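Local coordinates for T cell receptor mu chain (Monodelphis domestica, PDB 7L15), which pairs with a gamma chain to form the marsupial gamma mu T cell receptor and probably takes part in antigen recognition, at residues A[136-141]-A[210-215]; A[153-158]-A[184-189]; A[102-107]-A[118-123]; A[16-21]-A[39-44]; A[24-29]-A[93-98]. All blocks are in the same frame, centred on the assembly; numbering follows the deposited sequence.

How the interactions relate
From the N terminus, strand 17-27 enters two contacts. Its start pairs with the end of strand 32-39 in interaction 4, closing a loop of 17 residues, and its far end meets the turn before strand 101-109 in interaction 5; the two cross along the chain, their centres about 27 Å apart. Interaction 3 then closes the hairpin of 101-109 and 117-120 and touches interaction 4 through Arg107 and Thr16. These three tie up the V domain. In the C domain, interaction 1 spans 68 residues and joins the two sheets of the sandwich, while interaction 2 forms within that span and pairs neighbouring strands of one sheet, touching interaction 1 around Leu136 to Ser139.

Interaction 1: A[136-141]-A[210-215]; sequences LSPSVF and KEIHMS
Two strands from opposite sheets of the C-type immunoglobulin sandwich face each other here: 139-145, an outermost strand of one sheet, and 210-216, an outermost strand of the other. Their parts 139-141 and 210-215 run roughly parallel, 21° apart, with axes 6.1 Å apart at closest approach, and each finds its backbone partners inside its own sheet, Ser139 with Arg154 and Ile212 with Val205. What joins them is apolar packing between side chains. Val140 and Ile212 cross obliquely: Val140 CG2, which lies beside its own backbone N, meets Ile212 CG2 at 3.6 Å. The other branch of Ile212, carried beside the backbone N by chi1 of -48°, sends CD1 against the ring of Pro138, 4.1 Å from Pro138 CD. Val140 CG1, anti to its N, is turned instead to Met214, 4.3 Å from Met214 CB. Met214 leaves its strand with CG anti to the backbone N, and its SD passes close to the opposite main chain, 3.9 Å from Phe141 CA. Val205 and Cys151 add to the packing round Val140. On the outer side of strand 210-216 Glu211 and His213 meet; Glu211 OE1 also bonds Ser204 OG. His213, its CB pointing away from the opposite strand, donates from ND1 to Glu211 OE2 at 3.0 Å, the carboxylate oxygen accepting the N-H on its syn lone pair, near the imidazole plane.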
# COMPACT_ATOMS: atom_id res chain seq x y z
N LEU A 136 -15.34 -14.35 -19.36
CA LEU A 136 -14.69 -15.56 -18.88
C LEU A 136 -15.43 -16.03 -17.63
O LEU A 136 -15.43 -15.33 -16.61
CB LEU A 136 -13.21 -15.29 -18.58
CG LEU A 136 -12.28 -16.47 -18.31
CD1 LEU A 136 -12.26 -17.39 -19.52
CD2 LEU A 136 -10.86 -16.00 -17.99
N SER A 137 -16.08 -17.18 -17.71
CA SER A 137 -16.77 -17.70 -16.54
C SER A 137 -15.76 -18.24 -15.53
O SER A 137 -14.76 -18.83 -15.93
CB SER A 137 -17.73 -18.82 -16.93
OG SER A 137 -18.73 -18.35 -17.80
N PRO A 138 -15.99 -18.04 -14.24
CA PRO A 138 -15.07 -18.57 -13.23
C PRO A 138 -15.26 -20.06 -13.00
O PRO A 138 -16.30 -20.65 -13.34
CB PRO A 138 -15.44 -17.79 -11.97
CG PRO A 138 -16.92 -17.52 -12.14
CD PRO A 138 -17.07 -17.23 -13.63
N SER A 139 -14.24 -20.66 -12.41
CA SER A 139 -14.36 -21.95 -11.75
C SER A 139 -14.49 -21.72 -10.25
O SER A 139 -14.10 -20.67 -9.74
CB SER A 139 -13.16 -22.86 -12.06
OG SER A 139 -11.96 -22.10 -12.07
N VAL A 140 -15.07 -22.70 -9.55
CA VAL A 140 -15.44 -22.53 -8.15
C VAL A 140 -14.92 -23.72 -7.35
O VAL A 140 -15.20 -24.87 -7.68
CB VAL A 140 -16.96 -22.38 -7.99
CG1 VAL A 140 -17.33 -22.23 -6.53
CG2 VAL A 140 -17.45 -21.17 -8.79
N PHE A 141 -14.19 -23.44 -6.27
CA PHE A 141 -13.62 -24.48 -5.42
C PHE A 141 -13.94 -24.19 -3.97
O PHE A 141 -13.77 -23.05 -3.52
CB PHE A 141 -12.11 -24.57 -5.62
CG PHE A 141 -11.72 -24.66 -7.05
CD1 PHE A 141 -11.74 -25.89 -7.71
CD2 PHE A 141 -11.35 -23.53 -7.76
CE1 PHE A 141 -11.40 -25.97 -9.07
CE2 PHE A 141 -11.00 -23.61 -9.11
CZ PHE A 141 -11.02 -24.84 -9.76
N LYS A 210 -24.92 -16.73 -15.82
CA LYS A 210 -24.67 -18.16 -15.65
C LYS A 210 -24.44 -18.45 -14.17
O LYS A 210 -23.91 -17.62 -13.44
CB LYS A 210 -23.46 -18.62 -16.47
N GLU A 211 -24.85 -19.64 -13.74
CA GLU A 211 -24.67 -20.07 -12.36
C GLU A 211 -23.62 -21.17 -12.31
O GLU A 211 -23.68 -22.12 -13.09
CB GLU A 211 -26.00 -20.55 -11.77
CG GLU A 211 -26.03 -20.61 -10.24
CD GLU A 211 -25.41 -21.89 -9.67
OE1 GLU A 211 -24.90 -21.85 -8.53
OE2 GLU A 211 -25.43 -22.94 -10.37
N ILE A 212 -22.64 -21.00 -11.42
CA ILE A 212 -21.58 -21.97 -11.20
C ILE A 212 -21.54 -22.25 -9.71
O ILE A 212 -21.84 -21.38 -8.90
CB ILE A 212 -20.19 -21.47 -11.68
CG1 ILE A 212 -20.26 -20.88 -13.10
CG2 ILE A 212 -19.17 -22.60 -11.63
CD1 ILE A 212 -20.50 -19.39 -13.11
N HIS A 213 -21.19 -23.49 -9.36
CA HIS A 213 -21.25 -23.87 -7.95
C HIS A 213 -20.41 -25.12 -7.70
O HIS A 213 -20.14 -25.90 -8.61
CB HIS A 213 -22.70 -24.13 -7.52
CG HIS A 213 -23.30 -25.37 -8.11
ND1 HIS A 213 -24.02 -25.36 -9.28
CD2 HIS A 213 -23.29 -26.65 -7.68
CE1 HIS A 213 -24.42 -26.59 -9.56
NE2 HIS A 213 -24.00 -27.39 -8.60
N MET A 214 -20.02 -25.27 -6.43
CA MET A 214 -19.49 -26.50 -5.86
C MET A 214 -20.17 -26.75 -4.52
O MET A 214 -20.46 -25.80 -3.78
CB MET A 214 -17.96 -26.44 -5.68
CG MET A 214 -17.35 -27.71 -5.07
SD MET A 214 -15.57 -27.88 -5.37
CE MET A 214 -14.92 -28.35 -3.78
N SER A 215 -20.43 -28.01 -4.19
CA SER A 215 -20.98 -28.36 -2.89
C SER A 215 -20.23 -29.54 -2.30
O SER A 215 -19.85 -30.46 -3.02
CB SER A 215 -22.49 -28.71 -2.93
OG SER A 215 -23.09 -28.50 -4.19

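Interaction 2: A[153-158]-A[184-189]; sequences IRNFYP and SGTYSA
The Phe156 ring is the apolar centre, turned over the start of strand 187-194 by a chi1 of 51° that puts CG in the crowded position between backbone N and carbonyl carbon. Tyr187 CB lies over one face as a CH-pi contact, 3.9 Å from the Phe156 ring centroid and offset toward its rim. Ala189 CB meets the edge of the same ring, 3.9 Å from Phe156 CZ. Farther along, Tyr157 CD1 reaches the edge of the Tyr187 ring, 3.9 Å from Tyr187 CE1. Ile153 pairs with Ala189 and Phe156 with Tyr187, both antiparallel hydrogen-bonded pairs; the register slips by one residue between them, and with Asn155 and Phe156 both facing Tyr187 this is a G1 beta bulge in a sheet of the C-type immunoglobulin domain. Phe156 N donates to Tyr187 O at 2.9 Å, and Tyr187 N returns a bond to Phe156 O. At the polar edge Asn155 ND2 donates to Thr186 OG1 at 3.1 Å, close to the amide plane. Asn155 OD1 takes weak bonds from NE and NH1 of Arg154, whose NH2 forms a salt bridge with Glu136 of the gamma chain, while Ser188 OG bonds Trp189 of that chain.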
# COMPACT_ATOMS: atom_id res chain seq x y z
N ILE A 153 -12.76 -18.55 -6.17
CA ILE A 153 -13.41 -18.24 -7.44
C ILE A 153 -12.34 -17.69 -8.38
O ILE A 153 -11.86 -16.57 -8.18
CB ILE A 153 -14.55 -17.25 -7.23
CG1 ILE A 153 -15.51 -17.80 -6.19
CG2 ILE A 153 -15.27 -16.96 -8.57
CD1 ILE A 153 -16.40 -16.74 -5.57
N ARG A 154 -11.98 -18.45 -9.42
CA ARG A 154 -10.76 -18.17 -10.18
C ARG A 154 -11.02 -17.76 -11.62
O ARG A 154 -11.70 -18.47 -12.37
CB ARG A 154 -9.81 -19.37 -10.18
CG ARG A 154 -9.27 -19.67 -8.82
CD ARG A 154 -7.80 -20.05 -8.79
NE ARG A 154 -7.09 -19.79 -10.04
CZ ARG A 154 -6.31 -20.68 -10.64
NH1 ARG A 154 -5.70 -20.36 -11.77
NH2 ARG A 154 -6.11 -21.89 -10.11
N ASN A 155 -10.45 -16.63 -12.00
CA ASN A 155 -10.29 -16.23 -13.39
C ASN A 155 -11.65 -16.04 -14.04
O ASN A 155 -12.19 -16.92 -14.73
CB ASN A 155 -9.39 -17.25 -14.10
CG ASN A 155 -8.05 -17.43 -13.37
OD1 ASN A 155 -7.64 -18.55 -13.06
ND2 ASN A 155 -7.39 -16.32 -13.08
N PHE A 156 -12.23 -14.88 -13.78
CA PHE A 156 -13.45 -14.45 -14.43
C PHE A 156 -13.27 -13.03 -14.93
O PHE A 156 -12.42 -12.28 -14.45
CB PHE A 156 -14.65 -14.54 -13.49
CG PHE A 156 -14.46 -13.87 -12.16
CD1 PHE A 156 -13.81 -14.53 -11.13
CD2 PHE A 156 -14.97 -12.61 -11.93
CE1 PHE A 156 -13.65 -13.93 -9.90
CE2 PHE A 156 -14.83 -11.99 -10.70
CZ PHE A 156 -14.16 -12.65 -9.68
N TYR A 157 -14.08 -12.67 -15.91
CA TYR A 157 -14.09 -11.34 -16.43
C TYR A 157 -15.47 -11.21 -17.05
O TYR A 157 -15.93 -12.16 -17.70
CB TYR A 157 -12.98 -11.10 -17.47
CG TYR A 157 -12.97 -9.64 -17.84
CD1 TYR A 157 -12.30 -8.72 -17.04
CD2 TYR A 157 -13.69 -9.16 -18.93
CE1 TYR A 157 -12.32 -7.36 -17.32
CE2 TYR A 157 -13.72 -7.78 -19.23
CZ TYR A 157 -13.03 -6.89 -18.42
OH TYR A 157 -13.04 -5.54 -18.69
N PRO A 158 -16.16 -10.07 -16.88
CA PRO A 158 -15.80 -8.90 -16.07
C PRO A 158 -15.96 -9.17 -14.55
O PRO A 158 -16.35 -10.27 -14.15
CB PRO A 158 -16.81 -7.82 -16.54
CG PRO A 158 -18.04 -8.63 -16.90
CD PRO A 158 -17.51 -9.93 -17.47
N SER A 184 -2.84 -11.71 -15.31
CA SER A 184 -3.37 -12.02 -16.63
C SER A 184 -4.53 -11.14 -17.05
O SER A 184 -5.13 -11.41 -18.08
CB SER A 184 -3.83 -13.47 -16.67
OG SER A 184 -4.81 -13.67 -15.67
N GLY A 185 -4.89 -10.12 -16.27
CA GLY A 185 -6.01 -9.30 -16.68
C GLY A 185 -7.37 -9.85 -16.33
O GLY A 185 -8.37 -9.28 -16.77
N THR A 186 -7.44 -10.93 -15.57
CA THR A 186 -8.71 -11.44 -15.07
C THR A 186 -8.82 -11.20 -13.56
O THR A 186 -7.90 -10.68 -12.92
CB THR A 186 -8.86 -12.93 -15.41
OG1 THR A 186 -7.85 -13.67 -14.71
CG2 THR A 186 -8.67 -13.14 -16.91
N TYR A 187 -9.96 -11.54 -13.00
CA TYR A 187 -10.19 -11.42 -11.58
C TYR A 187 -10.28 -12.80 -10.95
O TYR A 187 -10.66 -13.77 -11.60
CB TYR A 187 -11.48 -10.64 -11.28
CG TYR A 187 -11.39 -9.19 -11.71
CD1 TYR A 187 -11.66 -8.81 -13.03
CD2 TYR A 187 -11.01 -8.23 -10.81
CE1 TYR A 187 -11.58 -7.50 -13.41
CE2 TYR A 187 -10.91 -6.90 -11.19
CZ TYR A 187 -11.20 -6.54 -12.48
OH TYR A 187 -11.11 -5.22 -12.83
N SER A 188 -9.92 -12.86 -9.68
CA SER A 188 -10.19 -14.01 -8.85
C SER A 188 -10.67 -13.48 -7.50
O SER A 188 -10.56 -12.29 -7.21
CB SER A 188 -8.96 -14.94 -8.75
OG SER A 188 -8.02 -14.49 -7.79
N ALA A 189 -11.28 -14.35 -6.71
CA ALA A 189 -11.95 -13.85 -5.54
C ALA A 189 -12.07 -14.98 -4.54
O ALA A 189 -12.03 -16.16 -4.91
CB ALA A 189 -13.34 -13.27 -5.88

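Interaction 3: A[102-107]-A[118-123]; sequences QYHCAR and LVFGLG
His104 donates from ND1 to Gly121 O at 2.9 Å; the oxygen sits in the imidazole plane, although the nitrogen stands well above the plane of the carbonyl. Over one face of this ring lies Gly123 CA, a CH-pi contact 3.9 Å from the His104 centroid. A positive phi of 84° lets Gly123 come this close. Beside it Gln102, bent at chi2 (85°), swings its amide to the turn, and NE2 donates to Leu122 O at 3.2 Å. On the Phe120 face of the sheet, Ala106 CB rests 3.6 Å from Phe120 CE1, while His104 CB touches the neighbouring CD1.

The backbones form the antiparallel hairpin of strands 101-109 and 117-120 in the V-type immunoglobulin domain, strands F and G by position, whose turn is CDR3 in such domains. Phe120 to Gly123 spell the J-encoded Phe-Gly-X-Gly motif of T cell receptors. Arg107 and Val119 are a hydrogen-bonded pair, with Arg107 N to Val119 O at 2.9 Å and a matching return bond. Ala106 and Phe120 follow as a non-hydrogen-bonded pair, and Gly121 N reaches Cys105 O at 3.3 Å, nearly along the C=O axis.

Farther out, a disulfide ties Cys105 to Cys36, Trp53 packs edge-to-face with both His104 and Phe120, and extended Arg107 bonds Thr16 OG1 through NH1 and Glu14 through NH2. Tyr38 of the gamma chain bonds Leu118 N and packs on Phe120.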
# COMPACT_ATOMS: atom_id res chain seq x y z
N GLN A 102 -1.73 7.73 -6.07
CA GLN A 102 -1.93 9.16 -6.05
C GLN A 102 -0.68 9.83 -6.63
O GLN A 102 0.40 9.75 -6.03
CB GLN A 102 -2.19 9.65 -4.63
CG GLN A 102 -2.61 11.11 -4.57
CD GLN A 102 -4.10 11.29 -4.78
OE1 GLN A 102 -4.84 10.31 -4.97
NE2 GLN A 102 -4.56 12.54 -4.72
N TYR A 103 -0.84 10.51 -7.76
CA TYR A 103 0.28 11.18 -8.42
C TYR A 103 0.38 12.63 -7.96
O TYR A 103 -0.56 13.41 -8.10
CB TYR A 103 0.10 11.10 -9.94
CG TYR A 103 0.41 9.73 -10.49
CD1 TYR A 103 -0.50 8.69 -10.37
CD2 TYR A 103 1.65 9.46 -11.08
CE1 TYR A 103 -0.20 7.43 -10.85
CE2 TYR A 103 1.96 8.20 -11.56
CZ TYR A 103 1.03 7.19 -11.43
OH TYR A 103 1.31 5.92 -11.89
N HIS A 104 1.54 12.99 -7.42
CA HIS A 104 1.80 14.32 -6.89
C HIS A 104 2.84 15.03 -7.73
O HIS A 104 3.87 14.45 -8.08
CB HIS A 104 2.27 14.25 -5.44
CG HIS A 104 1.23 13.79 -4.48
ND1 HIS A 104 0.45 14.66 -3.75
CD2 HIS A 104 0.80 12.54 -4.15
CE1 HIS A 104 -0.38 13.97 -2.99
NE2 HIS A 104 -0.19 12.69 -3.22
N CYS A 105 2.55 16.27 -8.09
CA CYS A 105 3.54 17.23 -8.53
C CYS A 105 4.32 17.75 -7.32
O CYS A 105 3.75 17.98 -6.25
CB CYS A 105 2.80 18.36 -9.24
SG CYS A 105 3.66 19.68 -10.08
N ALA A 106 5.63 17.93 -7.47
CA ALA A 106 6.46 18.39 -6.36
C ALA A 106 7.45 19.45 -6.83
O ALA A 106 7.95 19.38 -7.95
CB ALA A 106 7.25 17.22 -5.73
N ARG A 107 7.73 20.43 -5.96
CA ARG A 107 8.73 21.45 -6.20
C ARG A 107 9.80 21.36 -5.12
O ARG A 107 9.48 21.32 -3.92
CB ARG A 107 8.13 22.87 -6.21
CG ARG A 107 9.20 23.99 -6.30
CD ARG A 107 8.61 25.42 -6.29
NE ARG A 107 9.62 26.47 -6.50
CZ ARG A 107 9.74 27.57 -5.75
NH1 ARG A 107 8.92 27.80 -4.73
NH2 ARG A 107 10.68 28.48 -6.04
N LEU A 118 10.65 19.05 -0.40
CA LEU A 118 9.67 18.96 -1.45
C LEU A 118 8.38 19.56 -0.93
O LEU A 118 7.98 19.29 0.21
CB LEU A 118 9.46 17.49 -1.85
CG LEU A 118 10.70 16.88 -2.51
CD1 LEU A 118 10.49 15.40 -2.83
CD2 LEU A 118 10.98 17.68 -3.78
N VAL A 119 7.77 20.45 -1.72
CA VAL A 119 6.40 20.90 -1.50
C VAL A 119 5.55 20.15 -2.50
O VAL A 119 5.91 20.06 -3.68
CB VAL A 119 6.25 22.42 -1.66
CG1 VAL A 119 4.81 22.86 -1.30
CG2 VAL A 119 7.21 23.15 -0.78
N PHE A 120 4.45 19.57 -2.02
CA PHE A 120 3.57 18.74 -2.83
C PHE A 120 2.21 19.40 -3.01
O PHE A 120 1.75 20.15 -2.14
CB PHE A 120 3.36 17.35 -2.20
CG PHE A 120 4.59 16.48 -2.17
CD1 PHE A 120 4.94 15.70 -3.27
CD2 PHE A 120 5.36 16.38 -1.03
CE1 PHE A 120 6.05 14.88 -3.24
CE2 PHE A 120 6.48 15.55 -0.99
CZ PHE A 120 6.82 14.81 -2.10
N GLY A 121 1.55 19.12 -4.13
CA GLY A 121 0.15 19.46 -4.28
C GLY A 121 -0.73 18.36 -3.72
O GLY A 121 -0.27 17.37 -3.15
N LEU A 122 -2.05 18.55 -3.89
CA LEU A 122 -2.99 17.55 -3.42
C LEU A 122 -2.85 16.24 -4.18
O LEU A 122 -3.20 15.18 -3.65
CB LEU A 122 -4.43 18.06 -3.54
CG LEU A 122 -4.69 19.24 -2.60
CD1 LEU A 122 -5.94 19.99 -2.99
CD2 LEU A 122 -4.80 18.73 -1.17
N GLY A 123 -2.34 16.29 -5.40
CA GLY A 123 -2.20 15.09 -6.19
C GLY A 123 -3.49 14.77 -6.91
O GLY A 123 -4.52 15.44 -6.76

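Interaction 4: A[16-21]-A[39-44]; sequences TLLTES and SGFQFK
In the V-type immunoglobulin domain, the start of strand 17-27 pairs with the end of strand 32-39 just where the chain leaves it for the loop ahead of strand 48-53. Leu17 and Ser39 form an antiparallel hydrogen-bonded pair. Leu17 N donates to Ser39 O at 3.0 Å, nearly along the C=O axis, and Ser39 N returns a bond of 3.0 Å to Leu17 O, in the carbonyl plane and on a lone pair. The Leu17 side chain, with CG beside its backbone N, lies against the partner main chain: its CB is 3.3 Å from Ser39 O, and its CD1 reaches Ser39 CB. By its place after the strand bearing Cys36 of the disulfide, 39-44 belongs to the region that is CDR1 in such domains. Gly40 takes a positive phi (97°) as the chain turns away, and Phe41 then swings back, its CG in the crowded position between N and carbonyl carbon (chi1 60°). The ring edge is turned to Leu17 O, 4.0 Å from Phe41 CE1. Thr16 CA comes 3.9 Å from Phe41 CD1, and the Leu18 side chain crosses that of Phe41 at about a right angle, with Leu18 CD2 4.1 Å from Phe41 CE1. Phe41 also packs on Arg107.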
# COMPACT_ATOMS: atom_id res chain seq x y z
N THR A 16 4.25 28.45 -3.31
CA THR A 16 4.29 27.29 -4.21
C THR A 16 2.89 26.71 -4.34
O THR A 16 2.41 25.99 -3.47
CB THR A 16 5.26 26.23 -3.69
OG1 THR A 16 6.57 26.80 -3.58
CG2 THR A 16 5.29 25.04 -4.65
N LEU A 17 2.22 27.03 -5.44
CA LEU A 17 0.89 26.52 -5.74
C LEU A 17 1.01 25.50 -6.86
O LEU A 17 1.53 25.82 -7.94
CB LEU A 17 -0.06 27.66 -6.12
CG LEU A 17 -0.03 28.88 -5.21
CD1 LEU A 17 -0.91 30.01 -5.76
CD2 LEU A 17 -0.43 28.49 -3.78
N LEU A 18 0.52 24.29 -6.63
CA LEU A 18 0.59 23.21 -7.60
C LEU A 18 -0.75 22.49 -7.58
O LEU A 18 -1.24 22.16 -6.50
CB LEU A 18 1.72 22.22 -7.28
CG LEU A 18 3.12 22.74 -6.89
CD1 LEU A 18 3.90 21.66 -6.17
CD2 LEU A 18 3.88 23.18 -8.11
N THR A 19 -1.31 22.25 -8.76
CA THR A 19 -2.62 21.61 -8.88
C THR A 19 -2.52 20.58 -10.00
O THR A 19 -2.35 20.95 -11.16
CB THR A 19 -3.71 22.63 -9.18
OG1 THR A 19 -3.72 23.60 -8.14
CG2 THR A 19 -5.07 21.97 -9.22
N GLU A 20 -2.63 19.30 -9.63
CA GLU A 20 -2.54 18.22 -10.60
C GLU A 20 -3.92 17.88 -11.15
O GLU A 20 -4.92 17.91 -10.43
CB GLU A 20 -1.91 16.97 -9.99
CG GLU A 20 -0.59 17.21 -9.25
CD GLU A 20 -0.78 17.66 -7.81
OE1 GLU A 20 -1.87 18.17 -7.46
OE2 GLU A 20 0.17 17.45 -7.01
N SER A 21 -3.96 17.57 -12.44
CA SER A 21 -5.19 17.12 -13.07
C SER A 21 -4.84 16.02 -14.07
O SER A 21 -3.68 15.81 -14.41
CB SER A 21 -5.90 18.30 -13.73
OG SER A 21 -5.05 18.90 -14.69
N SER A 39 1.78 28.00 -9.96
CA SER A 39 1.62 29.43 -9.78
C SER A 39 2.34 29.85 -8.51
O SER A 39 2.59 29.02 -7.63
CB SER A 39 0.14 29.84 -9.71
OG SER A 39 0.02 31.24 -9.89
N GLY A 40 2.66 31.14 -8.44
CA GLY A 40 3.14 31.75 -7.21
C GLY A 40 4.65 31.86 -7.09
O GLY A 40 5.12 32.51 -6.16
N PHE A 41 5.40 31.25 -8.01
CA PHE A 41 6.85 31.25 -7.95
C PHE A 41 7.38 31.34 -9.38
O PHE A 41 6.65 31.15 -10.35
CB PHE A 41 7.39 29.98 -7.28
CG PHE A 41 6.99 28.71 -7.98
CD1 PHE A 41 5.73 28.16 -7.78
CD2 PHE A 41 7.87 28.08 -8.85
CE1 PHE A 41 5.35 26.97 -8.45
CE2 PHE A 41 7.50 26.90 -9.51
CZ PHE A 41 6.25 26.35 -9.31
N GLN A 42 8.67 31.64 -9.50
CA GLN A 42 9.25 31.90 -10.81
C GLN A 42 9.41 30.58 -11.55
O GLN A 42 10.21 29.72 -11.15
CB GLN A 42 10.57 32.66 -10.68
CG GLN A 42 10.78 33.72 -11.76
CD GLN A 42 11.18 33.09 -13.09
OE1 GLN A 42 11.70 31.98 -13.13
NE2 GLN A 42 10.94 33.81 -14.19
N PHE A 43 8.64 30.41 -12.63
CA PHE A 43 8.48 29.10 -13.25
C PHE A 43 9.73 28.66 -13.98
O PHE A 43 10.18 27.52 -13.82
CB PHE A 43 7.29 29.10 -14.21
CG PHE A 43 7.03 27.75 -14.84
CD1 PHE A 43 6.32 26.78 -14.14
CD2 PHE A 43 7.52 27.44 -16.09
CE1 PHE A 43 6.09 25.53 -14.69
CE2 PHE A 43 7.30 26.19 -16.66
CZ PHE A 43 6.57 25.23 -15.95
N LYS A 44 10.29 29.53 -14.83
CA LYS A 44 11.32 29.09 -15.77
C LYS A 44 12.52 28.51 -15.03
O LYS A 44 13.10 27.51 -15.46
CB LYS A 44 11.74 30.25 -16.68

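Interaction 5: A[24-29]-A[93-98]; sequences GTYQAG and EDLGLR
Leu95 reaches across to the root of Tyr26, its CD1 lying 3.5 Å from Tyr26 CB and 3.8 Å from Tyr26 CG. The two side chains cross obliquely, each with CG anti to the carbonyl carbon, beside its own backbone N, and Leu32 packs on both. The contact is at the base of Tyr26; its hydroxyl bonds Gly22 O. The carbonyl of Leu95 is the polar counterpart: Gly29 N donates to Leu95 O at 2.7 Å, almost straight at 167°, in the carbonyl plane and on a lone pair. Ala28 CA also approaches Leu95 O, 3.2 Å away, in a CA-H...O contact. In the V-type immunoglobulin fold this joins the turn after strand 17-27 to the loop linking strands 87-92 and 101-109, the E-F connection by position, at the end of the domain next to Pro130 and Pro132. Both turns use residues with positive phi, Gly29 (88°) and Asp94 (60°). Asp94, its CG anti to the backbone N, brings OD1 to within 3.6 Å of Gly29 CA. A water bridges the backbones here, donating to Gly29 O and accepting from Asp94 N, each at 3.0 Å.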
# COMPACT_ATOMS: atom_id res chain seq x y z
N GLY A 24 -7.97 9.56 -12.90
CA GLY A 24 -9.19 8.83 -13.18
C GLY A 24 -8.90 7.34 -13.31
O GLY A 24 -7.88 6.85 -12.82
N THR A 25 -9.80 6.64 -13.97
CA THR A 25 -9.64 5.20 -14.16
C THR A 25 -9.15 4.93 -15.57
O THR A 25 -9.74 5.42 -16.53
CB THR A 25 -10.94 4.46 -13.89
OG1 THR A 25 -11.32 4.71 -12.54
CG2 THR A 25 -10.78 2.94 -14.10
N TYR A 26 -8.05 4.21 -15.68
CA TYR A 26 -7.42 3.92 -16.95
C TYR A 26 -7.39 2.41 -17.17
O TYR A 26 -7.38 1.63 -16.22
CB TYR A 26 -5.99 4.49 -17.02
CG TYR A 26 -5.93 6.01 -17.12
CD1 TYR A 26 -6.11 6.82 -15.99
CD2 TYR A 26 -5.65 6.63 -18.33
CE1 TYR A 26 -6.05 8.21 -16.08
CE2 TYR A 26 -5.59 8.01 -18.43
CZ TYR A 26 -5.79 8.79 -17.31
OH TYR A 26 -5.73 10.15 -17.43
N GLN A 27 -7.36 2.02 -18.43
CA GLN A 27 -7.17 0.62 -18.79
C GLN A 27 -5.68 0.35 -18.95
O GLN A 27 -4.94 1.19 -19.49
CB GLN A 27 -7.90 0.28 -20.09
CG GLN A 27 -9.40 0.47 -20.03
CD GLN A 27 -10.07 0.26 -21.38
OE1 GLN A 27 -9.43 -0.17 -22.35
NE2 GLN A 27 -11.35 0.58 -21.45
N ALA A 28 -5.25 -0.82 -18.49
CA ALA A 28 -3.89 -1.27 -18.70
C ALA A 28 -3.52 -1.20 -20.18
O ALA A 28 -4.35 -1.45 -21.06
CB ALA A 28 -3.71 -2.69 -18.17
N GLY A 29 -2.26 -0.86 -20.45
CA GLY A 29 -1.79 -0.62 -21.80
C GLY A 29 -1.96 0.80 -22.29
O GLY A 29 -1.28 1.20 -23.24
N GLU A 93 3.58 5.64 -20.49
CA GLU A 93 3.03 4.72 -21.46
C GLU A 93 2.91 3.35 -20.83
O GLU A 93 3.59 3.02 -19.86
CB GLU A 93 3.92 4.64 -22.69
CG GLU A 93 4.18 5.99 -23.29
CD GLU A 93 4.48 5.90 -24.75
OE1 GLU A 93 5.60 6.30 -25.13
OE2 GLU A 93 3.62 5.41 -25.52
N ASP A 94 2.02 2.54 -21.42
CA ASP A 94 1.89 1.12 -21.10
C ASP A 94 1.55 0.90 -19.63
O ASP A 94 2.20 0.13 -18.93
CB ASP A 94 3.15 0.35 -21.50
CG ASP A 94 2.90 -1.16 -21.57
OD1 ASP A 94 1.72 -1.55 -21.55
OD2 ASP A 94 3.87 -1.95 -21.64
N LEU A 95 0.49 1.59 -19.17
CA LEU A 95 0.08 1.48 -17.78
C LEU A 95 -0.23 0.04 -17.40
O LEU A 95 -0.80 -0.73 -18.19
CB LEU A 95 -1.17 2.33 -17.52
CG LEU A 95 -1.05 3.85 -17.48
CD1 LEU A 95 -2.46 4.44 -17.39
CD2 LEU A 95 -0.21 4.25 -16.28
N GLY A 96 0.13 -0.33 -16.17
CA GLY A 96 -0.28 -1.59 -15.59
C GLY A 96 -0.79 -1.36 -14.18
O GLY A 96 -0.83 -0.22 -13.68
N LEU A 97 -1.18 -2.47 -13.54
CA LEU A 97 -1.80 -2.40 -12.22
C LEU A 97 -0.90 -1.73 -11.19
O LEU A 97 -1.39 -1.05 -10.28
CB LEU A 97 -2.16 -3.80 -11.75
CG LEU A 97 -3.08 -4.57 -12.70
CD1 LEU A 97 -3.43 -5.92 -12.08
CD2 LEU A 97 -4.35 -3.78 -13.05
N ARG A 98 0.42 -1.91 -11.31
CA ARG A 98 1.33 -1.30 -10.35
C ARG A 98 1.39 0.21 -10.46
O ARG A 98 1.92 0.86 -9.56
CB ARG A 98 2.73 -1.90 -10.49
CG ARG A 98 2.98 -3.16 -9.65
CD ARG A 98 3.34 -4.37 -10.51
NE ARG A 98 4.25 -4.05 -11.61
CZ ARG A 98 4.51 -4.85 -12.64
NH1 ARG A 98 5.35 -4.47 -13.60
NH2 ARG A 98 3.93 -6.04 -12.72
O HOH W 1 0.62 3.47 -23.91